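Local coordinates for NADH dehydrogenase, putative (Plasmodium falciparum, PDB 5JWC), which probably oxidises NADH and passes the electrons through its bound FAD to ubiquinone, as a type II NADH dehydrogenase of the malaria parasite, at residues F49-R60 against K92-L103; N259-I267 against F274-K282. All blocks are in the same frame, centred on the assembly; numbering follows the deposited sequence.

Contact 1. Residues F49-R60 against K92-L103; sequences FKKYDVTLISPR and KKNGYCGNYLQL. With FAD (flavin-adenine dinucleotide), chain C.
The ring of Phe-49 is gripped from both faces by the segment 92-103. With CG anti to the carbonyl carbon (chi1 -71°), the ring slides between the backbone of Cys-97 and Gly-98 and the long chain of Lys-92. Gly-98 CA stands 3.9 Å from the centroid of the Phe-49 ring in a CH-pi contact, and the lack of a side chain there lets the ring lie flat on the backbone. Lys-92 runs extended across the opposite face, at about a right angle to the Phe-49 side chain: CB grazes CD2, CG passes over CD2 and CE2, CD comes to 3.5 Å from Phe-49 CD2, CE rides off-centre, and NZ ends 3.8 Å from the ring centroid as a cation-pi contact. NZ also donates to the carbonyls of Leu-44 and Ile-47, which fixes the ammonium. Lys-50 CG rests 3.7 Å from the centroid of the Tyr-96 ring, over its middle.

Strands 53-57 and 99-101 pair in parallel: Leu-56 N donates to Asn-99 O and Leu-56 O accepts from Leu-101 N. A water joins Tyr-52 O, Val-54 N and Cys-97 O. Tyr-100 OH donates to Ser-58 O at 2.7 Å, and Ser-58 OG accepts from Arg-60 N in an ST turn and is also hydrogen-bonded to Ser-36 OG. Pro-59 CD lies 3.4 Å from N3A of the FAD adenine, while FAD O3B lies over one face of the Arg-60 guanidinium, toward its rim, and NH1 forms a salt bridge with Asp-157. Such a parallel strand ending at the adenosine is characteristic of the Rossmann-type FAD-binding fold.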
loop_
_atom_site.group_PDB
_atom_site.type_symbol
_atom_site.label_atom_id
_atom_site.label_comp_id
_atom_site.label_asym_id
_atom_site.label_seq_id
_atom_site.Cartn_x
_atom_site.Cartn_y
_atom_site.Cartn_z
ATOM N N PHE A 49 -0.052 29.622 14.699
ATOM C CA PHE A 49 0.979 29.018 15.541
ATOM C C PHE A 49 1.806 30.071 16.291
ATOM O O PHE A 49 2.456 29.758 17.277
ATOM C CB PHE A 49 1.913 28.134 14.706
ATOM C CG PHE A 49 1.273 26.863 14.214
ATOM C CD1 PHE A 49 0.218 26.287 14.900
ATOM C CD2 PHE A 49 1.727 26.249 13.059
ATOM C CE1 PHE A 49 -0.377 25.112 14.435
ATOM C CE2 PHE A 49 1.139 25.073 12.594
ATOM C CZ PHE A 49 0.094 24.511 13.276
ATOM N N LYS A 50 1.793 31.310 15.815
ATOM C CA LYS A 50 2.473 32.383 16.536
ATOM C C LYS A 50 1.712 32.743 17.815
ATOM O O LYS A 50 2.323 32.974 18.862
ATOM C CB LYS A 50 2.630 33.620 15.649
ATOM C CG LYS A 50 3.490 34.731 16.252
ATOM C CD LYS A 50 3.783 35.813 15.209
ATOM C CE LYS A 50 4.806 36.833 15.711
ATOM N NZ LYS A 50 5.298 37.694 14.590
ATOM N N LYS A 51 0.382 32.752 17.738
ATOM C CA LYS A 51 -0.449 33.182 18.867
ATOM C C LYS A 51 -0.625 32.094 19.909
ATOM O O LYS A 51 -0.781 32.386 21.093
ATOM C CB LYS A 51 -1.822 33.658 18.373
ATOM C CG LYS A 51 -1.709 34.772 17.335
ATOM C CD LYS A 51 -3.047 35.447 17.012
ATOM C CE LYS A 51 -2.833 36.635 16.072
ATOM N NZ LYS A 51 -4.085 37.065 15.362
ATOM N N TYR A 52 -0.603 30.836 19.482
ATOM C CA TYR A 52 -0.863 29.749 20.405
ATOM C C TYR A 52 0.178 28.653 20.303
ATOM O O TYR A 52 0.883 28.534 19.308
ATOM C CB TYR A 52 -2.265 29.159 20.170
ATOM C CG TYR A 52 -3.421 30.144 20.375
ATOM C CD1 TYR A 52 -3.997 30.312 21.627
ATOM C CD2 TYR A 52 -3.929 30.890 19.318
ATOM C CE1 TYR A 52 -5.062 31.204 21.826
ATOM C CE2 TYR A 52 -4.988 31.784 19.509
ATOM C CZ TYR A 52 -5.542 31.934 20.761
ATOM O OH TYR A 52 -6.591 32.805 20.951
ATOM N N ASP A 53 0.269 27.862 21.361
ATOM C CA ASP A 53 1.052 26.639 21.351
ATOM C C ASP A 53 0.121 25.461 21.112
ATOM O O ASP A 53 -0.621 25.044 22.006
ATOM C CB ASP A 53 1.814 26.456 22.658
ATOM C CG ASP A 53 2.640 25.185 22.668
ATOM O OD1 ASP A 53 3.481 25.014 21.754
ATOM O OD2 ASP A 53 2.435 24.356 23.583
ATOM N N VAL A 54 0.161 24.936 19.892
ATOM C CA VAL A 54 -0.834 23.970 19.435
ATOM C C VAL A 54 -0.270 22.566 19.347
ATOM O O VAL A 54 0.748 22.338 18.678
ATOM C CB VAL A 54 -1.379 24.360 18.058
ATOM C CG1 VAL A 54 -2.431 23.339 17.576
ATOM C CG2 VAL A 54 -1.935 25.791 18.080
ATOM N N THR A 55 -0.946 21.626 20.006
ATOM C CA THR A 55 -0.602 20.225 19.848
ATOM C C THR A 55 -1.810 19.435 19.360
ATOM O O THR A 55 -2.886 19.499 19.960
ATOM C CB THR A 55 -0.074 19.607 21.177
ATOM O OG1 THR A 55 1.027 20.387 21.661
ATOM C CG2 THR A 55 0.396 18.190 20.959
ATOM N N LEU A 56 -1.640 18.703 18.263
ATOM C CA LEU A 56 -2.681 17.811 17.812
ATOM C C LEU A 56 -2.380 16.406 18.285
ATOM O O LEU A 56 -1.253 15.895 18.150
ATOM C CB LEU A 56 -2.839 17.863 16.287
ATOM C CG LEU A 56 -4.095 17.182 15.720
ATOM C CD1 LEU A 56 -4.516 17.917 14.412
ATOM C CD2 LEU A 56 -3.878 15.699 15.448
ATOM N N ILE A 57 -3.405 15.784 18.843
ATOM C CA ILE A 57 -3.291 14.460 19.392
ATOM C C ILE A 57 -4.288 13.528 18.714
ATOM O O ILE A 57 -5.493 13.776 18.735
ATOM C CB ILE A 57 -3.548 14.490 20.909
ATOM C CG1 ILE A 57 -2.492 15.359 21.582
ATOM C CG2 ILE A 57 -3.481 13.108 21.469
ATOM C CD1 ILE A 57 -2.741 15.566 23.036
ATOM N N SER A 58 -3.782 12.457 18.124
ATOM C CA SER A 58 -4.621 11.483 17.438
ATOM C C SER A 58 -3.855 10.189 17.253
ATOM O O SER A 58 -2.644 10.229 17.054
ATOM C CB SER A 58 -5.070 12.027 16.079
ATOM O OG SER A 58 -5.772 11.033 15.370
ATOM N N PRO A 59 -4.543 9.036 17.315
ATOM C CA PRO A 59 -3.812 7.784 17.065
ATOM C C PRO A 59 -3.469 7.611 15.585
ATOM O O PRO A 59 -2.707 6.716 15.230
ATOM C CB PRO A 59 -4.791 6.699 17.536
ATOM C CG PRO A 59 -6.154 7.330 17.357
ATOM C CD PRO A 59 -5.955 8.800 17.667
ATOM N N ARG A 60 -4.026 8.479 14.745
ATOM C CA ARG A 60 -3.829 8.441 13.300
ATOM C C ARG A 60 -2.944 9.609 12.895
ATOM O O ARG A 60 -3.329 10.777 13.068
ATOM C CB ARG A 60 -5.186 8.521 12.581
ATOM C CG ARG A 60 -5.218 8.020 11.149
ATOM C CD ARG A 60 -6.638 8.145 10.568
ATOM N NE ARG A 60 -6.997 9.541 10.354
ATOM C CZ ARG A 60 -8.210 9.957 9.992
ATOM N NH1 ARG A 60 -9.183 9.074 9.792
ATOM N NH2 ARG A 60 -8.440 11.250 9.814
ATOM N N LYS A 92 4.596 26.426 9.728
ATOM C CA LYS A 92 4.040 27.447 8.858
ATOM C C LYS A 92 5.107 28.460 8.456
ATOM O O LYS A 92 6.191 28.514 9.042
ATOM C CB LYS A 92 2.841 28.128 9.521
ATOM C CG LYS A 92 1.581 27.267 9.431
ATOM C CD LYS A 92 0.400 27.846 10.202
ATOM C CE LYS A 92 -0.834 26.965 9.987
ATOM N NZ LYS A 92 -1.775 26.984 11.121
ATOM N N LYS A 93 4.784 29.218 7.413
ATOM C CA LYS A 93 5.710 30.100 6.713
ATOM C C LYS A 93 6.338 31.152 7.630
ATOM O O LYS A 93 7.458 31.623 7.384
ATOM C CB LYS A 93 4.976 30.756 5.549
ATOM C CG LYS A 93 3.487 30.927 5.813
ATOM C CD LYS A 93 2.679 31.041 4.528
ATOM C CE LYS A 93 2.771 29.745 3.725
ATOM N NZ LYS A 93 1.735 29.642 2.661
ATOM N N ASN A 94 5.623 31.496 8.701
ATOM C CA ASN A 94 6.089 32.489 9.676
ATOM C C ASN A 94 7.346 32.070 10.438
ATOM O O ASN A 94 8.084 32.926 10.930
ATOM C CB ASN A 94 4.965 32.796 10.672
ATOM C CG ASN A 94 4.131 31.563 11.020
ATOM O OD1 ASN A 94 4.601 30.668 11.722
ATOM N ND2 ASN A 94 2.896 31.512 10.525
ATOM N N GLY A 95 7.584 30.762 10.523
ATOM C CA GLY A 95 8.664 30.227 11.334
ATOM C C GLY A 95 8.175 29.638 12.649
ATOM O O GLY A 95 8.956 29.095 13.435
ATOM N N TYR A 96 6.874 29.754 12.897
ATOM C CA TYR A 96 6.275 29.199 14.104
ATOM C C TYR A 96 5.637 27.844 13.799
ATOM O O TYR A 96 5.125 27.616 12.706
ATOM C CB TYR A 96 5.247 30.173 14.681
ATOM C CG TYR A 96 5.858 31.501 15.067
ATOM C CD1 TYR A 96 6.348 31.719 16.350
ATOM C CD2 TYR A 96 5.967 32.531 14.133
ATOM C CE1 TYR A 96 6.920 32.940 16.695
ATOM C CE2 TYR A 96 6.535 33.740 14.465
ATOM C CZ TYR A 96 7.011 33.943 15.744
ATOM O OH TYR A 96 7.575 35.157 16.073
ATOM N N CYS A 97 5.678 26.950 14.773
ATOM C CA CYS A 97 5.338 25.554 14.541
ATOM C C CYS A 97 4.292 25.008 15.497
ATOM O O CYS A 97 4.126 25.492 16.621
ATOM C CB CYS A 97 6.599 24.682 14.640
ATOM S SG CYS A 97 7.888 25.151 13.470
ATOM N N GLY A 98 3.599 23.974 15.041
ATOM C CA GLY A 98 2.734 23.205 15.904
ATOM C C GLY A 98 3.404 21.885 16.216
ATOM O O GLY A 98 4.478 21.582 15.687
ATOM N N ASN A 99 2.753 21.096 17.058
ATOM C CA ASN A 99 3.250 19.793 17.457
ATOM C C ASN A 99 2.211 18.710 17.216
ATOM O O ASN A 99 1.011 18.990 17.161
ATOM C CB ASN A 99 3.618 19.825 18.938
ATOM C CG ASN A 99 4.620 20.920 19.249
ATOM O OD1 ASN A 99 5.824 20.734 19.090
ATOM N ND2 ASN A 99 4.114 22.092 19.648
ATOM N N TYR A 100 2.669 17.475 17.091
ATOM C CA TYR A 100 1.761 16.353 16.950
ATOM C C TYR A 100 2.248 15.184 17.798
ATOM O O TYR A 100 3.433 14.892 17.822
ATOM C CB TYR A 100 1.621 15.915 15.478
ATOM C CG TYR A 100 0.983 14.535 15.374
ATOM C CD1 TYR A 100 -0.375 14.343 15.625
ATOM C CD2 TYR A 100 1.757 13.415 15.102
ATOM C CE1 TYR A 100 -0.953 13.074 15.569
ATOM C CE2 TYR A 100 1.203 12.162 15.046
ATOM C CZ TYR A 100 -0.148 11.986 15.282
ATOM O OH TYR A 100 -0.674 10.707 15.218
ATOM N N LEU A 101 1.325 14.495 18.456
ATOM C CA LEU A 101 1.657 13.333 19.269
ATOM C C LEU A 101 0.746 12.175 18.886
ATOM O O LEU A 101 -0.471 12.347 18.809
ATOM C CB LEU A 101 1.500 13.642 20.769
ATOM C CG LEU A 101 2.509 14.606 21.379
ATOM C CD1 LEU A 101 2.173 14.854 22.846
ATOM C CD2 LEU A 101 3.942 14.055 21.216
ATOM N N GLN A 102 1.320 11.001 18.633
ATOM C CA GLN A 102 0.495 9.861 18.273
ATOM C C GLN A 102 -0.025 9.164 19.513
ATOM O O GLN A 102 0.575 8.213 20.015
ATOM C CB GLN A 102 1.254 8.877 17.396
ATOM C CG GLN A 102 0.346 7.796 16.842
ATOM C CD GLN A 102 0.993 7.016 15.722
ATOM O OE1 GLN A 102 0.407 6.849 14.650
ATOM N NE2 GLN A 102 2.200 6.532 15.960
ATOM N N LEU A 103 -1.159 9.645 19.998
ATOM C CA LEU A 103 -1.750 9.126 21.211
ATOM C C LEU A 103 -3.255 9.041 21.030
ATOM O O LEU A 103 -3.829 9.797 20.242
ATOM C CB LEU A 103 -1.420 10.036 22.391
ATOM C CG LEU A 103 0.041 10.228 22.785
ATOM C CD1 LEU A 103 0.146 11.389 23.757
ATOM C CD2 LEU A 103 0.579 8.940 23.401
HETATM P PA FAD C . -13.131 12.343 11.410
HETATM O O1A FAD C . -13.546 10.906 11.282
HETATM O O2A FAD C . -12.845 13.010 10.112
HETATM O O5B FAD C . -11.861 12.473 12.392
HETATM C C5B FAD C . -11.877 11.955 13.703
HETATM C C4B FAD C . -10.427 11.888 14.153
HETATM O O4B FAD C . -10.382 11.630 15.542
HETATM C C3B FAD C . -9.676 10.750 13.456
HETATM O O3B FAD C . -8.377 11.201 13.137
HETATM C C2B FAD C . -9.550 9.701 14.538
HETATM O O2B FAD C . -8.384 8.931 14.358
HETATM C C1B FAD C . -9.443 10.602 15.763
HETATM N N9A FAD C . -9.779 9.967 17.040
HETATM C C8A FAD C . -10.734 9.009 17.287
HETATM N N7A FAD C . -10.705 8.734 18.615
HETATM C C5A FAD C . -9.759 9.498 19.205
HETATM C C6A FAD C . -9.335 9.600 20.521
HETATM N N6A FAD C . -9.949 8.910 21.481
HETATM N N1A FAD C . -8.336 10.495 20.831
HETATM C C2A FAD C . -7.765 11.273 19.841
HETATM N N3A FAD C . -8.192 11.161 18.530
HETATM C C4A FAD C . -9.169 10.279 18.224
HETATM N N1 FAD C . -18.939 14.195 4.154
HETATM C C2 FAD C . -19.240 15.129 3.201
HETATM O O2 FAD C . -19.520 16.272 3.545
HETATM N N3 FAD C . -19.216 14.804 1.855
HETATM C C4 FAD C . -18.884 13.544 1.434
HETATM O O4 FAD C . -18.861 13.288 0.222
HETATM C C4X FAD C . -18.564 12.589 2.391
HETATM N N5 FAD C . -18.224 11.307 2.019
HETATM C C5X FAD C . -17.906 10.371 2.997
HETATM C C6 FAD C . -17.542 9.089 2.627
HETATM C C7 FAD C . -17.222 8.131 3.582
HETATM C C7M FAD C . -16.842 6.741 3.128
HETATM C C8 FAD C . -17.249 8.465 4.930
HETATM C C8M FAD C . -16.909 7.448 5.978
HETATM C C9 FAD C . -17.613 9.759 5.307
HETATM C C9A FAD C . -17.934 10.714 4.345
HETATM N N10 FAD C . -18.288 12.002 4.710
HETATM C C10 FAD C . -18.591 12.927 3.748
HETATM C "C1'" FAD C . -18.386 12.401 6.153
HETATM C "C2'" FAD C . -17.120 12.930 6.776
HETATM O "O2'" FAD C . -16.107 11.975 6.624
HETATM C "C3'" FAD C . -17.383 13.093 8.262
HETATM O "O3'" FAD C . -18.525 13.888 8.487
HETATM C "C4'" FAD C . -16.143 13.743 8.851
HETATM O "O4'" FAD C . -15.152 12.747 8.871
HETATM C "C5'" FAD C . -16.367 14.294 10.250
HETATM O "O5'" FAD C . -15.172 14.934 10.645
HETATM P P FAD C . -14.607 14.716 12.138
HETATM O O1P FAD C . -13.385 15.583 12.333
HETATM O O2P FAD C . -15.746 15.000 13.076
HETATM O O3P FAD C . -14.278 13.131 12.228
HETATM O O HOH W 1 1.959 26.152 18.025
#

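Contact 2. Residues N259-I267 against F274-K282; sequences NVLTNYYVI and FHIQSSLNK
Strands 264-267 and 274-278 run antiparallel with a strong twist, their axes 137° apart, Tyr-265 and Gln-277 forming the hydrogen-bonded pair through both N-H groups and Ile-267 N adding a bond to His-275 O. On one face Ile-276 CD1 makes an off-centre CH-pi contact with the Tyr-264 ring, 4.0 Å from its centroid, and lies 3.9 Å from Leu-261 CD2. With CG1 between the backbone N and the carbonyl carbon (chi1 57°), the CG1-CD1 branch reaches Tyr-264 and Leu-261 while CG2 turns to Val-266 CG2. On the other face Tyr-265 and Gln-277 point the same way side by side, ring and amide planes 10° apart; Gln-277 CB lies over one face of the ring, toward its rim, and CG is 3.6 Å from Tyr-265 OH. Ser-279 OG approaches the same ring in its plane, 3.5 Å from Tyr-265 CD2, and is hydrogen-bonded to Gly-233 O. Asn-263 O receives Ser-279 N from above its carbonyl plane and a water that also reaches Ser-278 OG. This beta hairpin continues into a three-stranded antiparallel sheet with strand 285-289, whose Leu-288 touches Leu-261 and Phe-274. Strand 259-262 pairs with 227-232 at the parallel sheet's edge, and Val-260 packs on helix 243-255.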
loop_
_atom_site.group_PDB
_atom_site.type_symbol
_atom_site.label_atom_id
_atom_site.label_comp_id
_atom_site.label_asym_id
_atom_site.label_seq_id
_atom_site.Cartn_x
_atom_site.Cartn_y
_atom_site.Cartn_z
ATOM N N ASN A 259 -28.267 -5.755 -8.451
ATOM C CA ASN A 259 -29.512 -6.021 -7.754
ATOM C C ASN A 259 -29.807 -4.918 -6.751
ATOM O O ASN A 259 -29.105 -4.779 -5.750
ATOM C CB ASN A 259 -29.490 -7.371 -7.042
ATOM C CG ASN A 259 -29.700 -8.532 -7.993
ATOM O OD1 ASN A 259 -28.937 -8.728 -8.930
ATOM N ND2 ASN A 259 -30.756 -9.304 -7.756
ATOM N N VAL A 260 -30.857 -4.150 -7.017
ATOM C CA VAL A 260 -31.238 -3.086 -6.100
ATOM C C VAL A 260 -32.309 -3.578 -5.132
ATOM O O VAL A 260 -33.480 -3.731 -5.489
ATOM C CB VAL A 260 -31.759 -1.859 -6.832
ATOM C CG1 VAL A 260 -32.061 -0.762 -5.825
ATOM C CG2 VAL A 260 -30.729 -1.381 -7.840
ATOM N N LEU A 261 -31.885 -3.823 -3.904
ATOM C CA LEU A 261 -32.764 -4.355 -2.878
ATOM C C LEU A 261 -33.205 -3.222 -1.948
ATOM O O LEU A 261 -32.993 -3.252 -0.728
ATOM C CB LEU A 261 -32.053 -5.483 -2.114
ATOM C CG LEU A 261 -32.149 -6.901 -2.707
ATOM C CD1 LEU A 261 -32.063 -6.937 -4.212
ATOM C CD2 LEU A 261 -31.126 -7.859 -2.116
ATOM N N THR A 262 -33.808 -2.193 -2.532
ATOM C CA THR A 262 -34.509 -1.186 -1.736
ATOM C C THR A 262 -35.650 -1.840 -0.945
ATOM O O THR A 262 -36.078 -2.954 -1.269
ATOM C CB THR A 262 -35.059 -0.053 -2.610
ATOM O OG1 THR A 262 -35.471 -0.579 -3.876
ATOM C CG2 THR A 262 -33.977 0.986 -2.838
ATOM N N ASN A 263 -36.112 -1.164 0.102
ATOM C CA ASN A 263 -37.178 -1.692 0.970
ATOM C C ASN A 263 -36.804 -3.034 1.600
ATOM O O ASN A 263 -37.658 -3.910 1.767
ATOM C CB ASN A 263 -38.513 -1.831 0.203
ATOM C CG ASN A 263 -39.032 -0.488 -0.292
ATOM O OD1 ASN A 263 -39.348 0.385 0.504
ATOM N ND2 ASN A 263 -39.116 -0.325 -1.606
ATOM N N TYR A 264 -35.529 -3.170 1.967
ATOM C CA TYR A 264 -35.046 -4.330 2.700
ATOM C C TYR A 264 -33.977 -3.911 3.696
ATOM O O TYR A 264 -33.187 -3.013 3.427
ATOM C CB TYR A 264 -34.465 -5.378 1.755
ATOM C CG TYR A 264 -35.476 -6.254 1.049
ATOM C CD1 TYR A 264 -36.028 -7.367 1.688
ATOM C CD2 TYR A 264 -35.828 -6.010 -0.272
ATOM C CE1 TYR A 264 -36.934 -8.189 1.032
ATOM C CE2 TYR A 264 -36.731 -6.824 -0.935
ATOM C CZ TYR A 264 -37.278 -7.909 -0.276
ATOM O OH TYR A 264 -38.173 -8.715 -0.933
ATOM N N TYR A 265 -33.931 -4.559 4.848
ATOM C CA TYR A 265 -32.810 -4.309 5.736
ATOM C C TYR A 265 -32.304 -5.613 6.342
ATOM O O TYR A 265 -33.016 -6.626 6.394
ATOM C CB TYR A 265 -33.183 -3.284 6.815
ATOM C CG TYR A 265 -34.401 -3.636 7.622
ATOM C CD1 TYR A 265 -34.274 -4.247 8.863
ATOM C CD2 TYR A 265 -35.682 -3.344 7.152
ATOM C CE1 TYR A 265 -35.387 -4.571 9.619
ATOM C CE2 TYR A 265 -36.807 -3.668 7.895
ATOM C CZ TYR A 265 -36.650 -4.279 9.133
ATOM O OH TYR A 265 -37.752 -4.608 9.892
ATOM N N VAL A 266 -31.046 -5.590 6.757
ATOM C CA VAL A 266 -30.381 -6.786 7.244
ATOM C C VAL A 266 -30.743 -7.041 8.703
ATOM O O VAL A 266 -30.787 -6.110 9.497
ATOM C CB VAL A 266 -28.857 -6.658 7.092
ATOM C CG1 VAL A 266 -28.162 -7.840 7.733
ATOM C CG2 VAL A 266 -28.492 -6.526 5.615
ATOM N N ILE A 267 -31.021 -8.295 9.048
ATOM C CA ILE A 267 -31.403 -8.633 10.411
ATOM C C ILE A 267 -30.481 -9.653 11.050
ATOM O O ILE A 267 -30.506 -9.844 12.260
ATOM C CB ILE A 267 -32.840 -9.167 10.460
ATOM C CG1 ILE A 267 -32.998 -10.325 9.477
ATOM C CG2 ILE A 267 -33.813 -8.057 10.133
ATOM C CD1 ILE A 267 -34.372 -10.970 9.496
ATOM N N PHE A 274 -26.569 -14.091 4.684
ATOM C CA PHE A 274 -27.216 -13.156 5.600
ATOM C C PHE A 274 -28.722 -13.140 5.344
ATOM O O PHE A 274 -29.195 -13.626 4.308
ATOM C CB PHE A 274 -26.605 -11.739 5.487
ATOM C CG PHE A 274 -26.750 -11.110 4.132
ATOM C CD1 PHE A 274 -25.832 -11.371 3.125
ATOM C CD2 PHE A 274 -27.779 -10.234 3.872
ATOM C CE1 PHE A 274 -25.958 -10.790 1.872
ATOM C CE2 PHE A 274 -27.911 -9.647 2.627
ATOM C CZ PHE A 274 -26.997 -9.929 1.622
ATOM N N HIS A 275 -29.477 -12.608 6.299
ATOM C CA HIS A 275 -30.919 -12.563 6.155
ATOM C C HIS A 275 -31.402 -11.137 6.010
ATOM O O HIS A 275 -30.982 -10.241 6.731
ATOM C CB HIS A 275 -31.617 -13.222 7.350
ATOM C CG HIS A 275 -31.648 -14.713 7.275
ATOM N ND1 HIS A 275 -30.622 -15.505 7.755
ATOM C CD2 HIS A 275 -32.563 -15.561 6.747
ATOM C CE1 HIS A 275 -30.914 -16.776 7.536
ATOM N NE2 HIS A 275 -32.084 -16.837 6.928
ATOM N N ILE A 276 -32.302 -10.920 5.073
ATOM C CA ILE A 276 -32.953 -9.625 5.004
ATOM C C ILE A 276 -34.468 -9.693 5.222
ATOM O O ILE A 276 -35.088 -10.725 5.019
ATOM C CB ILE A 276 -32.682 -8.907 3.661
ATOM C CG1 ILE A 276 -33.129 -9.757 2.455
ATOM C CG2 ILE A 276 -31.198 -8.503 3.586
ATOM C CD1 ILE A 276 -32.915 -9.070 1.091
ATOM N N GLN A 277 -35.028 -8.552 5.569
ATOM C CA GLN A 277 -36.391 -8.368 5.984
ATOM C C GLN A 277 -37.054 -7.223 5.184
ATOM O O GLN A 277 -36.478 -6.129 5.001
ATOM C CB GLN A 277 -36.314 -8.191 7.474
ATOM C CG GLN A 277 -37.571 -7.753 8.163
ATOM C CD GLN A 277 -37.933 -8.651 9.397
ATOM O OE1 GLN A 277 -37.088 -9.081 10.206
ATOM N NE2 GLN A 277 -39.277 -8.831 9.574
ATOM N N SER A 278 -38.181 -7.539 4.550
ATOM C CA SER A 278 -38.928 -6.526 3.801
ATOM C C SER A 278 -39.384 -5.418 4.747
ATOM O O SER A 278 -39.790 -5.662 5.892
ATOM C CB SER A 278 -40.150 -7.115 3.091
ATOM O OG SER A 278 -40.898 -6.076 2.470
ATOM N N SER A 279 -39.322 -4.189 4.255
ATOM C CA SER A 279 -39.782 -3.026 5.005
ATOM C C SER A 279 -41.279 -2.838 4.802
ATOM O O SER A 279 -41.943 -2.132 5.552
ATOM C CB SER A 279 -39.051 -1.763 4.542
ATOM O OG SER A 279 -37.655 -1.882 4.715
ATOM N N LEU A 280 -41.788 -3.495 3.771
ATOM C CA LEU A 280 -43.180 -3.394 3.356
ATOM C C LEU A 280 -44.052 -4.536 3.872
ATOM O O LEU A 280 -45.264 -4.388 3.957
ATOM C CB LEU A 280 -43.284 -3.343 1.829
ATOM C CG LEU A 280 -42.821 -2.132 0.994
ATOM C CD1 LEU A 280 -41.947 -1.141 1.704
ATOM C CD2 LEU A 280 -42.252 -2.560 -0.364
ATOM N N ASN A 281 -43.435 -5.663 4.219
ATOM C CA ASN A 281 -44.142 -6.814 4.791
ATOM C C ASN A 281 -43.256 -7.500 5.830
ATOM O O ASN A 281 -42.306 -8.205 5.476
ATOM C CB ASN A 281 -44.555 -7.811 3.694
ATOM C CG ASN A 281 -45.360 -9.006 4.234
ATOM O OD1 ASN A 281 -45.402 -9.261 5.442
ATOM N ND2 ASN A 281 -45.968 -9.762 3.324
ATOM N N LYS A 282 -43.583 -7.311 7.109
ATOM C CA LYS A 282 -42.754 -7.834 8.207
ATOM C C LYS A 282 -42.590 -9.355 8.168
ATOM O O LYS A 282 -41.673 -9.895 8.784
ATOM C CB LYS A 282 -43.311 -7.411 9.578
ATOM C CG LYS A 282 -44.721 -7.895 9.909
ATOM C CD LYS A 282 -45.027 -7.665 11.393
ATOM C CE LYS A 282 -46.381 -8.248 11.802
ATOM N NZ LYS A 282 -46.403 -9.746 11.707
HETATM O O HOH W 2 -39.577 -5.175 0.419
#

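How the contacts relate
Contacts 1 and 2 lie on opposite sides of the chain's centre, their own centres 48 Å apart and their nearest atoms about 25 Å apart, so neither supports the other directly. Both belong to the pyridine nucleotide-disulphide oxidoreductase part of the chain, but to different sheets. The 49-60/92-103 pairing reaches the bound FAD itself, and the side chain of Arg-60 lies about 5 Å from a bound quinolone inhibitor and about 3 Å from a magnesium ion. Contact 2 holds no residue of these sites; it links the edge of a second parallel sheet, probably that of the NADH-binding half as in relatives, to a small antiparallel sheet.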